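Side-chain contacts in conserved hypothetical protein (Agrobacterium tumefaciens, PDB 2FEX), which is of unknown function but belongs to the DJ-1/PfpI family of the glutaminase I clan, whose known members include chaperones and hydrolases: residues 73-77 against 78-82; 84-87 against 88-91; 120-123 against 124-127; 155-158 against 159-162. All coordinates share one frame; numbering follows the deposited sequence.

Interaction 1 (73-77 against 78-82)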
ATOM      1  N   LEU A  73      -8.471 -10.382   4.644  1.00 13.07           N
ATOM      2  CA  LEU A  73      -9.694 -10.859   5.370  1.00 14.46           C
ATOM      3  C   LEU A  73     -10.002 -12.335   5.167  1.00 13.83           C
ATOM      4  O   LEU A  73     -11.015 -12.848   5.700  1.00 14.63           O
ATOM      5  CB  LEU A  73     -10.893 -10.077   4.866  1.00 15.11           C
ATOM      6  CG  LEU A  73     -10.794  -8.575   5.083  1.00 15.31           C
ATOM      7  CD1 LEU A  73     -12.038  -7.866   4.513  1.00 17.29           C
ATOM      8  CD2 LEU A  73     -10.572  -8.154   6.560  1.00 18.39           C
ATOM      9  N   SER A  74      -9.213 -13.026   4.347  1.00 13.54           N
ATOM     10  CA  SER A  74      -9.584 -14.445   4.058  1.00 14.48           C
ATOM     11  C   SER A  74      -9.654 -15.309   5.313  1.00 14.36           C
ATOM     12  O   SER A  74     -10.568 -16.127   5.467  1.00 16.06           O
ATOM     13  CB  SER A  74      -8.667 -15.108   2.987  1.00 15.87           C
ATOM     14  OG  SER A  74      -7.315 -15.105   3.431  1.00 13.83           O
ATOM     15  N   TRP A  75      -8.702 -15.090   6.223  1.00 13.58           N
ATOM     16  CA  TRP A  75      -8.735 -15.871   7.504  1.00 16.45           C
ATOM     17  C   TRP A  75     -10.030 -15.680   8.285  1.00 17.63           C
ATOM     18  O   TRP A  75     -10.711 -16.679   8.606  1.00 18.11           O
ATOM     19  CB  TRP A  75      -7.465 -15.589   8.315  1.00 16.04           C
ATOM     20  CG  TRP A  75      -6.247 -16.085   7.543  1.00 16.62           C
ATOM     21  CD1 TRP A  75      -5.694 -17.355   7.558  1.00 15.72           C
ATOM     22  CD2 TRP A  75      -5.492 -15.327   6.625  1.00 13.35           C
ATOM     23  NE1 TRP A  75      -4.652 -17.421   6.669  1.00 13.93           N
ATOM     24  CE2 TRP A  75      -4.483 -16.183   6.092  1.00 13.03           C
ATOM     25  CE3 TRP A  75      -5.561 -13.994   6.177  1.00 12.44           C
ATOM     26  CZ2 TRP A  75      -3.528 -15.723   5.127  1.00 13.58           C
ATOM     27  CZ3 TRP A  75      -4.648 -13.537   5.207  1.00 13.35           C
ATOM     28  CH2 TRP A  75      -3.652 -14.396   4.680  1.00 14.29           C
ATOM     29  N   GLU A  76     -10.434 -14.420   8.511  1.00 17.69           N
ATOM     30  CA  GLU A  76     -11.623 -14.169   9.315  1.00 19.62           C
ATOM     31  C   GLU A  76     -12.875 -14.613   8.578  1.00 20.55           C
ATOM     32  O   GLU A  76     -13.876 -14.955   9.225  1.00 22.02           O
ATOM     33  CB  GLU A  76     -11.741 -12.724   9.734  1.00 21.15           C
ATOM     34  CG  GLU A  76     -11.793 -11.732   8.668  1.00 24.93           C
ATOM     35  CD  GLU A  76     -11.425 -10.368   9.235  1.00 31.65           C
ATOM     36  OE1 GLU A  76     -10.191 -10.107   9.474  1.00 34.36           O
ATOM     37  OE2 GLU A  76     -12.390  -9.602   9.451  1.00 31.58           O
ATOM     38  N   LYS A  77     -12.804 -14.629   7.245  1.00 19.25           N
ATOM     39  CA  LYS A  77     -13.946 -15.049   6.419  0.50 20.20           C
ATOM     40  C   LYS A  77     -14.036 -16.578   6.283  1.00 20.99           C
ATOM     41  O   LYS A  77     -15.035 -17.109   5.730  1.00 21.72           O
ATOM     42  CB  LYS A  77     -13.890 -14.380   5.040  0.50 19.68           C
ATOM     43  CG  LYS A  77     -14.235 -12.881   5.081  0.50 18.05           C
ATOM     44  CD  LYS A  77     -13.915 -12.199   3.719  0.50 19.44           C
ATOM     45  CE  LYS A  77     -14.296 -10.723   3.717  0.50 21.53           C
ATOM     46  NZ  LYS A  77     -15.630 -10.491   4.339  0.50 23.34           N
ATOM     47  N   GLY A  78     -13.014 -17.273   6.789  1.00 20.14           N
ATOM     48  CA  GLY A  78     -12.973 -18.743   6.786  1.00 23.01           C
ATOM     49  C   GLY A  78     -12.681 -19.352   5.422  1.00 23.52           C
ATOM     50  O   GLY A  78     -12.992 -20.562   5.179  1.00 23.46           O
ATOM     51  N   THR A  79     -12.081 -18.564   4.529  1.00 21.43           N
ATOM     52  CA  THR A  79     -11.745 -19.027   3.172  1.00 22.15           C
ATOM     53  C   THR A  79     -10.233 -18.958   2.879  1.00 20.72           C
ATOM     54  O   THR A  79      -9.820 -18.908   1.716  1.00 21.19           O
ATOM     55  CB  THR A  79     -12.452 -18.181   2.086  1.00 22.20           C
ATOM     56  OG1 THR A  79     -12.031 -16.807   2.191  1.00 23.71           O
ATOM     57  CG2 THR A  79     -13.958 -18.307   2.213  1.00 25.58           C
ATOM     58  N   ALA A  80      -9.411 -18.951   3.916  1.00 19.51           N
ATOM     59  CA  ALA A  80      -7.976 -18.822   3.659  1.00 17.56           C
ATOM     60  C   ALA A  80      -7.359 -20.074   3.044  1.00 16.65           C
ATOM     61  O   ALA A  80      -7.884 -21.185   3.242  1.00 16.72           O
ATOM     62  CB  ALA A  80      -7.225 -18.465   4.946  1.00 19.05           C
ATOM     63  N   ALA A  81      -6.263 -19.862   2.313  1.00 15.63           N
ATOM     64  CA  ALA A  81      -5.490 -20.958   1.741  1.00 15.64           C
ATOM     65  C   ALA A  81      -4.736 -21.729   2.820  1.00 15.04           C
ATOM     66  O   ALA A  81      -4.264 -21.146   3.764  1.00 16.28           O
ATOM     67  CB  ALA A  81      -4.523 -20.418   0.713  1.00 16.58           C
ATOM     68  N   ASP A  82      -4.558 -23.047   2.611  1.00 14.88           N
ATOM     69  CA  ASP A  82      -3.686 -23.827   3.483  1.00 16.08           C
ATOM     70  C   ASP A  82      -2.238 -23.486   3.094  1.00 17.10           C
ATOM     71  O   ASP A  82      -1.843 -23.716   1.947  1.00 17.56           O
ATOM     72  CB  ASP A  82      -3.971 -25.326   3.213  1.00 17.81           C
ATOM     73  CG  ASP A  82      -3.068 -26.273   3.977  1.00 23.30           C
ATOM     74  OD1 ASP A  82      -2.211 -25.874   4.782  1.00 23.59           O
ATOM     75  OD2 ASP A  82      -3.292 -27.521   3.763  1.00 29.77           O
TER
HETATM   76  O   HOH W   1      -5.623 -17.025   2.034  1.00 14.58           O
HETATM   77  O   HOH W   2      -3.902 -20.186   6.410  1.00 18.70           O
HETATM   78  O   HOH W   3     -16.248 -19.729   4.880  1.00 44.88           O

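Interaction 2 (84-87 against 88-91)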
ATOM      1  N   GLY A  84       0.546 -24.634   4.771  1.00 15.72           N
ATOM      2  CA  GLY A  84       1.540 -25.545   5.398  1.00 17.51           C
ATOM      3  C   GLY A  84       2.591 -26.058   4.389  1.00 16.85           C
ATOM      4  O   GLY A  84       3.829 -25.967   4.662  1.00 16.83           O
ATOM      5  N   GLY A  85       2.117 -26.580   3.249  1.00 15.15           N
ATOM      6  CA  GLY A  85       3.019 -27.176   2.218  1.00 16.54           C
ATOM      7  C   GLY A  85       3.960 -26.127   1.633  1.00 15.62           C
ATOM      8  O   GLY A  85       5.166 -26.348   1.533  1.00 16.11           O
ATOM      9  N   LEU A  86       3.393 -24.978   1.266  1.00 14.36           N
ATOM     10  CA  LEU A  86       4.162 -23.864   0.676  1.00 13.52           C
ATOM     11  C   LEU A  86       5.226 -23.382   1.667  1.00 14.14           C
ATOM     12  O   LEU A  86       6.409 -23.251   1.317  1.00 14.03           O
ATOM     13  CB  LEU A  86       3.192 -22.728   0.348  1.00 13.95           C
ATOM     14  CG  LEU A  86       3.829 -21.487  -0.246  1.00 13.30           C
ATOM     15  CD1 LEU A  86       4.591 -21.758  -1.583  1.00 14.76           C
ATOM     16  CD2 LEU A  86       2.833 -20.401  -0.502  1.00 17.22           C
ATOM     17  N   VAL A  87       4.826 -23.160   2.916  1.00 12.91           N
ATOM     18  CA  VAL A  87       5.793 -22.656   3.885  1.00 15.21           C
ATOM     19  C   VAL A  87       6.916 -23.673   4.121  1.00 15.57           C
ATOM     20  O   VAL A  87       8.103 -23.303   4.139  1.00 16.60           O
ATOM     21  CB  VAL A  87       5.075 -22.258   5.175  1.00 14.26           C
ATOM     22  CG1 VAL A  87       6.058 -22.018   6.332  1.00 16.34           C
ATOM     23  CG2 VAL A  87       4.251 -21.019   4.915  1.00 13.75           C
ATOM     24  N   LYS A  88       6.533 -24.932   4.295  1.00 15.60           N
ATOM     25  CA  LYS A  88       7.536 -26.021   4.497  1.00 17.72           C
ATOM     26  C   LYS A  88       8.518 -26.106   3.313  1.00 18.16           C
ATOM     27  O   LYS A  88       9.714 -26.248   3.521  1.00 17.55           O
ATOM     28  CB  LYS A  88       6.863 -27.350   4.805  1.00 18.62           C
ATOM     29  CG  LYS A  88       7.873 -28.504   5.075  1.00 23.74           C
ATOM     30  CD  LYS A  88       7.171 -29.730   5.591  1.00 29.05           C
ATOM     31  CE  LYS A  88       8.123 -30.930   5.766  1.00 29.76           C
ATOM     32  NZ  LYS A  88       9.502 -30.596   6.269  1.00 32.05           N
ATOM     33  N   ARG A  89       7.998 -26.034   2.089  1.00 16.56           N
ATOM     34  CA  ARG A  89       8.819 -26.041   0.876  1.00 17.68           C
ATOM     35  C   ARG A  89       9.924 -24.980   0.967  1.00 17.30           C
ATOM     36  O   ARG A  89      11.078 -25.255   0.705  1.00 17.84           O
ATOM     37  CB  ARG A  89       7.932 -25.833  -0.384  1.00 17.81           C
ATOM     38  CG  ARG A  89       8.605 -25.919  -1.763  1.00 20.01           C
ATOM     39  CD  ARG A  89       7.603 -25.747  -2.981  1.00 16.82           C
ATOM     40  NE  ARG A  89       6.237 -26.170  -2.665  1.00 20.48           N
ATOM     41  CZ  ARG A  89       5.143 -25.543  -3.074  1.00 20.91           C
ATOM     42  NH1 ARG A  89       5.224 -24.485  -3.829  1.00 19.21           N
ATOM     43  NH2 ARG A  89       3.952 -25.986  -2.727  1.00 29.46           N
ATOM     44  N   PHE A  90       9.531 -23.768   1.332  1.00 16.09           N
ATOM     45  CA  PHE A  90      10.471 -22.644   1.463  1.00 16.42           C
ATOM     46  C   PHE A  90      11.430 -22.780   2.648  1.00 16.41           C
ATOM     47  O   PHE A  90      12.652 -22.563   2.514  1.00 16.11           O
ATOM     48  CB  PHE A  90       9.688 -21.315   1.449  1.00 15.24           C
ATOM     49  CG  PHE A  90       9.402 -20.850   0.070  1.00 14.02           C
ATOM     50  CD1 PHE A  90       8.427 -21.491  -0.706  1.00 16.12           C
ATOM     51  CD2 PHE A  90      10.232 -19.860  -0.529  1.00 16.77           C
ATOM     52  CE1 PHE A  90       8.202 -21.073  -2.057  1.00 17.41           C
ATOM     53  CE2 PHE A  90      10.048 -19.438  -1.837  1.00 21.38           C
ATOM     54  CZ  PHE A  90       9.033 -20.050  -2.632  1.00 17.50           C
ATOM     55  N   ARG A  91      10.872 -23.140   3.810  1.00 16.57           N
ATOM     56  CA  ARG A  91      11.704 -23.284   5.030  1.00 18.87           C
ATOM     57  C   ARG A  91      12.740 -24.378   4.856  1.00 19.25           C
ATOM     58  O   ARG A  91      13.899 -24.257   5.345  1.00 19.83           O
ATOM     59  CB  ARG A  91      10.839 -23.580   6.261  1.00 18.70           C
ATOM     60  CG  ARG A  91      10.073 -22.366   6.678  1.00 23.87           C
ATOM     61  CD  ARG A  91      11.017 -21.429   7.414  1.00 31.51           C
ATOM     62  NE  ARG A  91      11.352 -22.031   8.704  1.00 35.65           N
ATOM     63  CZ  ARG A  91      12.308 -21.613   9.524  1.00 40.39           C
ATOM     64  NH1 ARG A  91      13.116 -20.605   9.181  1.00 37.07           N
ATOM     65  NH2 ARG A  91      12.457 -22.232  10.692  1.00 40.33           N
TER

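Interaction 3 (120-123 against 124-127)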
ATOM      1  N   GLY A 120       3.154 -10.264  16.093  1.00 13.31           N
ATOM      2  CA  GLY A 120       1.877 -10.470  15.363  1.00 13.75           C
ATOM      3  C   GLY A 120       0.970  -9.316  15.731  1.00 13.35           C
ATOM      4  O   GLY A 120       1.396  -8.296  16.367  1.00 13.41           O
ATOM      5  N   ASN A 121      -0.303  -9.454  15.388  1.00 13.15           N
ATOM      6  CA  ASN A 121      -1.252  -8.405  15.800  1.00 14.01           C
ATOM      7  C   ASN A 121      -1.480  -8.424  17.299  1.00 15.01           C
ATOM      8  O   ASN A 121      -1.720  -7.349  17.903  1.00 16.63           O
ATOM      9  CB  ASN A 121      -2.583  -8.614  15.090  1.00 15.05           C
ATOM     10  CG  ASN A 121      -2.516  -8.206  13.640  1.00 16.79           C
ATOM     11  OD1 ASN A 121      -1.676  -7.374  13.256  1.00 15.56           O
ATOM     12  ND2 ASN A 121      -3.401  -8.813  12.808  1.00 17.33           N
ATOM     13  N   ALA A 122      -1.427  -9.627  17.870  1.00 15.40           N
ATOM     14  CA  ALA A 122      -1.550  -9.854  19.320  1.00 15.98           C
ATOM     15  C   ALA A 122      -1.171 -11.305  19.617  1.00 16.51           C
ATOM     16  O   ALA A 122      -1.335 -12.188  18.729  1.00 15.34           O
ATOM     17  CB  ALA A 122      -3.015  -9.651  19.737  1.00 18.39           C
ATOM     18  N   LEU A 123      -0.733 -11.559  20.851  1.00 16.19           N
ATOM     19  CA  LEU A 123      -0.409 -12.947  21.213  1.00 15.37           C
ATOM     20  C   LEU A 123      -1.682 -13.821  21.037  1.00 15.95           C
ATOM     21  O   LEU A 123      -1.610 -14.959  20.557  1.00 15.89           O
ATOM     22  CB  LEU A 123       0.078 -13.038  22.668  1.00 16.22           C
ATOM     23  CG  LEU A 123       0.326 -14.444  23.233  1.00 17.90           C
ATOM     24  CD1 LEU A 123       1.259 -15.267  22.411  1.00 18.05           C
ATOM     25  CD2 LEU A 123       0.860 -14.256  24.658  1.00 19.93           C
ATOM     26  N   ALA A 124      -2.844 -13.259  21.406  1.00 17.48           N
ATOM     27  CA  ALA A 124      -4.107 -14.056  21.353  1.00 17.07           C
ATOM     28  C   ALA A 124      -4.472 -14.439  19.896  1.00 17.07           C
ATOM     29  O   ALA A 124      -5.077 -15.513  19.647  1.00 17.22           O
ATOM     30  CB  ALA A 124      -5.242 -13.279  21.977  1.00 18.75           C
ATOM     31  N   SER A 125      -4.107 -13.579  18.937  1.00 16.07           N
ATOM     32  CA  SER A 125      -4.262 -13.884  17.502  0.50 14.75           C
ATOM     33  C   SER A 125      -3.484 -15.138  17.117  1.00 15.14           C
ATOM     34  O   SER A 125      -4.011 -15.998  16.397  1.00 15.15           O
ATOM     35  CB  SER A 125      -3.867 -12.692  16.623  0.50 15.04           C
ATOM     36  OG  SER A 125      -4.656 -11.560  16.937  0.50 10.94           O
ATOM     37  N   HIS A 126      -2.250 -15.270  17.625  1.00 14.37           N
ATOM     38  CA  HIS A 126      -1.470 -16.480  17.336  1.00 14.41           C
ATOM     39  C   HIS A 126      -2.057 -17.709  18.038  1.00 15.44           C
ATOM     40  O   HIS A 126      -2.117 -18.804  17.486  1.00 15.85           O
ATOM     41  CB  HIS A 126       0.002 -16.271  17.751  1.00 14.14           C
ATOM     42  CG  HIS A 126       0.773 -15.376  16.795  1.00 14.69           C
ATOM     43  ND1 HIS A 126       0.169 -14.628  15.802  1.00 16.41           N
ATOM     44  CD2 HIS A 126       2.101 -15.089  16.729  1.00 16.26           C
ATOM     45  CE1 HIS A 126       1.097 -13.951  15.128  1.00 15.98           C
ATOM     46  NE2 HIS A 126       2.279 -14.186  15.696  1.00 15.29           N
ATOM     47  N   LYS A 127      -2.497 -17.498  19.269  1.00 14.76           N
ATOM     48  CA  LYS A 127      -3.008 -18.591  20.118  1.00 16.64           C
ATOM     49  C   LYS A 127      -4.311 -19.162  19.585  1.00 15.75           C
ATOM     50  O   LYS A 127      -4.712 -20.272  20.005  1.00 19.92           O
ATOM     51  CB  LYS A 127      -3.132 -18.132  21.608  1.00 17.04           C
ATOM     52  CG  LYS A 127      -1.721 -17.968  22.247  1.00 18.63           C
ATOM     53  CD  LYS A 127      -1.746 -17.541  23.733  1.00 20.62           C
ATOM     54  CE  LYS A 127      -2.470 -18.532  24.616  1.00 28.65           C
ATOM     55  NZ  LYS A 127      -1.691 -19.761  24.873  1.00 34.10           N
TER
HETATM   56  O   HOH W   4      -5.332 -10.826  14.016  1.00 26.87           O

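Interaction 4 (155-158 against 159-162)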
ATOM      1  N   GLY A 155      -0.207  -5.843  11.363  1.00 13.52           N
ATOM      2  CA  GLY A 155      -0.671  -5.077  10.213  1.00 12.98           C
ATOM      3  C   GLY A 155      -0.355  -3.590  10.338  1.00 13.32           C
ATOM      4  O   GLY A 155      -0.266  -2.905   9.323  1.00 14.04           O
ATOM      5  N   SER A 156      -0.186  -3.111  11.578  1.00 12.90           N
ATOM      6  CA  SER A 156       0.174  -1.699  11.811  1.00 13.44           C
ATOM      7  C   SER A 156       1.653  -1.363  11.504  1.00 13.81           C
ATOM      8  O   SER A 156       2.069  -0.191  11.673  1.00 13.71           O
ATOM      9  CB  SER A 156      -0.092  -1.372  13.298  1.00 13.36           C
ATOM     10  OG  SER A 156       0.560  -2.359  14.119  1.00 15.80           O
ATOM     11  N   ALA A 157       2.454  -2.373  11.122  1.00 12.21           N
ATOM     12  CA  ALA A 157       3.914  -2.149  10.979  1.00 13.86           C
ATOM     13  C   ALA A 157       4.409  -2.478   9.548  1.00 13.65           C
ATOM     14  O   ALA A 157       5.387  -3.230   9.411  1.00 13.41           O
ATOM     15  CB  ALA A 157       4.690  -3.003  12.008  1.00 14.11           C
ATOM     16  N   PRO A 158       3.778  -1.887   8.520  1.00 13.35           N
ATOM     17  CA  PRO A 158       4.238  -2.224   7.171  1.00 13.35           C
ATOM     18  C   PRO A 158       5.662  -1.759   6.863  1.00 13.87           C
ATOM     19  O   PRO A 158       6.342  -2.375   6.028  1.00 13.87           O
ATOM     20  CB  PRO A 158       3.210  -1.508   6.260  1.00 13.55           C
ATOM     21  CG  PRO A 158       2.728  -0.302   7.072  1.00 14.41           C
ATOM     22  CD  PRO A 158       2.685  -0.877   8.505  1.00 12.97           C
ATOM     23  N   VAL A 159       6.092  -0.653   7.477  1.00 12.93           N
ATOM     24  CA  VAL A 159       7.428  -0.124   7.151  1.00 13.10           C
ATOM     25  C   VAL A 159       8.514  -1.043   7.704  1.00 13.32           C
ATOM     26  O   VAL A 159       9.414  -1.433   6.981  1.00 13.19           O
ATOM     27  CB  VAL A 159       7.600   1.319   7.628  1.00 13.23           C
ATOM     28  CG1 VAL A 159       9.007   1.801   7.179  1.00 14.57           C
ATOM     29  CG2 VAL A 159       6.447   2.169   7.021  1.00 15.50           C
ATOM     30  N   SER A 160       8.455  -1.374   9.001  1.00 13.26           N
ATOM     31  CA  SER A 160       9.492  -2.213   9.576  1.00 14.71           C
ATOM     32  C   SER A 160       9.422  -3.653   9.004  1.00 12.96           C
ATOM     33  O   SER A 160      10.445  -4.317   8.922  1.00 14.16           O
ATOM     34  CB  SER A 160       9.459  -2.215  11.099  1.00 16.23           C
ATOM     35  OG  SER A 160       8.181  -2.613  11.583  1.00 14.94           O
ATOM     36  N   PHE A 161       8.226  -4.055   8.587  1.00 12.93           N
ATOM     37  CA  PHE A 161       8.090  -5.364   7.891  1.00 12.17           C
ATOM     38  C   PHE A 161       8.979  -5.324   6.626  1.00 12.88           C
ATOM     39  O   PHE A 161       9.820  -6.236   6.399  1.00 13.14           O
ATOM     40  CB  PHE A 161       6.631  -5.579   7.509  1.00 12.29           C
ATOM     41  CG  PHE A 161       6.334  -6.964   6.938  1.00 12.12           C
ATOM     42  CD1 PHE A 161       6.620  -8.118   7.659  1.00 11.68           C
ATOM     43  CD2 PHE A 161       5.722  -7.060   5.674  1.00 13.03           C
ATOM     44  CE1 PHE A 161       6.234  -9.405   7.139  1.00 12.15           C
ATOM     45  CE2 PHE A 161       5.334  -8.348   5.141  1.00 11.85           C
ATOM     46  CZ  PHE A 161       5.650  -9.508   5.868  1.00 13.22           C
ATOM     47  N   ALA A 162       8.837  -4.245   5.838  1.00 13.80           N
ATOM     48  CA  ALA A 162       9.638  -4.134   4.627  1.00 13.59           C
ATOM     49  C   ALA A 162      11.140  -4.077   4.923  1.00 13.90           C
ATOM     50  O   ALA A 162      11.947  -4.749   4.253  1.00 14.38           O
ATOM     51  CB  ALA A 162       9.205  -2.928   3.796  1.00 13.70           C
TER

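Interaction 1 (73-77 against 78-82)
The methyl group of A80 sits on the indole of W75, and between these two residues the chain reverses through G78, which ends the short helix 74-77. The turn is a worked example of the Schellman motif. G78 adopts a positive phi of 75°, a conformation that favours glycine, and two backbone bonds run back into the last helical turn. The outer one joins T79 N to S74 O at 3.0 Å; the inner one brings G78 N to W75 O, also at 3.0 Å, with the donor well above the carbonyl plane.

The reversal delivers A80 to one face of the tryptophan. Its CB lies 3.4 Å from the centroid of the five-membered ring, a CH-pi contact displaced toward the CD1 and NE1 rim, with A80 CB only 3.2 Å from W75 CD1. S74 approaches that same face: its OG, held between the backbone N and the carbonyl carbon (chi1 60°), also stands 3.7 Å from A80 CB.

Two waters continue the grip along the chain. One bridges S74 OG and A81 N; the other lies in the plane of the indole at its edge, accepting from W75 NE1 at 2.9 Å and donating to A81 O. Both polar atoms of the A81 backbone are thus tied through water to side chains of the preceding helix.

The turn lies at the surface, in the connection between strand 66-69 and helix 84-92, while the indole reaches inward to pack on A102, A103 and A106 of helix 102-109 and on the loop residue Y129.

Interaction 2 (84-87 against 88-91)
L86 and F90 meet one turn apart on the alpha-helix 84-92, which connects the parallel strands 66-69 and 96-100 in a beta-alpha-beta crossover. The stretch illustrates how one helix can be tightly packed on its inner side and loose on the other. On the packed side the side chains of L86 and F90 run alongside each other in the same direction, L86 CD1 coming to 3.7 Å from F90 CE1. Both rest on L67 of strand 66-69, and F90 also touches V97 of strand 96-100. The phenyl ring turns its edge to the backbone, with L86 O in the ring plane and 3.4 Å from F90 CD1.

R89 passes the flank of the leucine. With L86 CG anti to N (chi1 179°) and chi2 at 59°, the CD1 branch of L86 is the one that reaches R89 NH1, at 3.6 Å, while L86 CA stands over one face of the guanidinium. NH1 is held by two backbone acceptors, L59 O and Y56 O, which fix the group against the loop before strand 66-69.

The solvent side is sparser. G84 and G85 bring no side chains, and K88 extends away from the first turn after its CB passes 3.3 Å from G84 O; its NZ forms a salt bridge with D92. Here backbone bonds do most of the work, K88 N to G84 O and R89 N to G85 O each measuring 2.9 Å.

R91 lies alongside V87, pointing the same way, and its NH1 bonds to G148 O. Its CG lies 3.3 Å from V87 O, and its backbone N donates to that oxygen at 2.8 Å.

Interaction 3 (120-123 against 124-127)
A122 and S125 meet at the N-terminus of helix 123-127, where A122 holds the N-cap position. The example is of a helix start whose N-cap residue has no polar side chain to cap with. A122 O receives two bonds, both weak: from S125 N at 3.1 Å and from H126 N at 3.4 Å. The next carbonyl does better, L123 O accepting from K127 N at 3.0 Å with the donor in the carbonyl plane.

Side-chain polar atoms find partners in the loops and helix nearby. N121 OD1 takes the N-H of G155, while N121 ND2 gives a hydrogen to a water; a link from this water on to S125 OG is doubtful, since the serine is modelled in two conformations. Buried H126 uses both ring nitrogens, ND1 with S105 OG and NE2 with T119 O, which fixes the rotation of the imidazole; its CE1 then lies 3.6 Å from G120 CA. Y132 and Y138 each form an edge-to-face arrangement with it.

K127 bends at chi3 and chi4 on the way to a salt bridge between its NZ and E135. Nearer the backbone, chi1 of -71° and an extended chi2 lay the chain across the leucine, K127 CD lying 3.8 Å from L123 CG.

Interaction 4 (155-158 against 159-162)
A157 and F161 are joined at the N-terminus of helix 158-168, with A157 at the N-cap position and P158 opening the first turn. The example shows a helix start completed from another chain. Among the backbone bonds, F161 N donates to A157 O at 3.1 Å, and A162 N reaches P158 O at 3.1 Å from 36° above the carbonyl plane. P158 has no N-H to satisfy. Those of V159 and S160 bond to the carboxylate of E186 of the second subunit, which would be favoured by the positive end of the helix dipole.

Side-chain polar contacts centre on S160. A chi1 of 56° tucks its OG back over the turn, where S160 OG comes to 3.5 Å from A157 CB and bonds to A144 N.

The apolar packing divides between two surfaces. F161 leaves the helix toward the sheet and lies on A98, I100, V151 and A153, whereas V159 packs on L19 of helix 18-27 and on H187 of the second subunit. At the root of the phenylalanine, F161 CB rests against two carbonyl oxygens, 3.3 Å from A157 O and 3.5 Å from P158 O.

How the interactions relate
From the N terminus the four contacts come in series; each closes a short turn of its own, and none nests in or crosses another. Interaction 1 ends helix 74-77 and hands the chain to interaction 2, where D82 OD1 takes the first N-H of helix 84-92, on the crossover from strand 66-69 to strand 96-100. Interactions 3 and 4 each begin a helix and touch through N121 and G155, joining the loop before helix 123-127 to the loop after strand 150-153. W75, N121 and F161 bring interactions 1, 3 and 4 to the probable nucleophile elbow around C101. Interaction 2 lies across the chain's centre from interaction 4, which faces the second subunit.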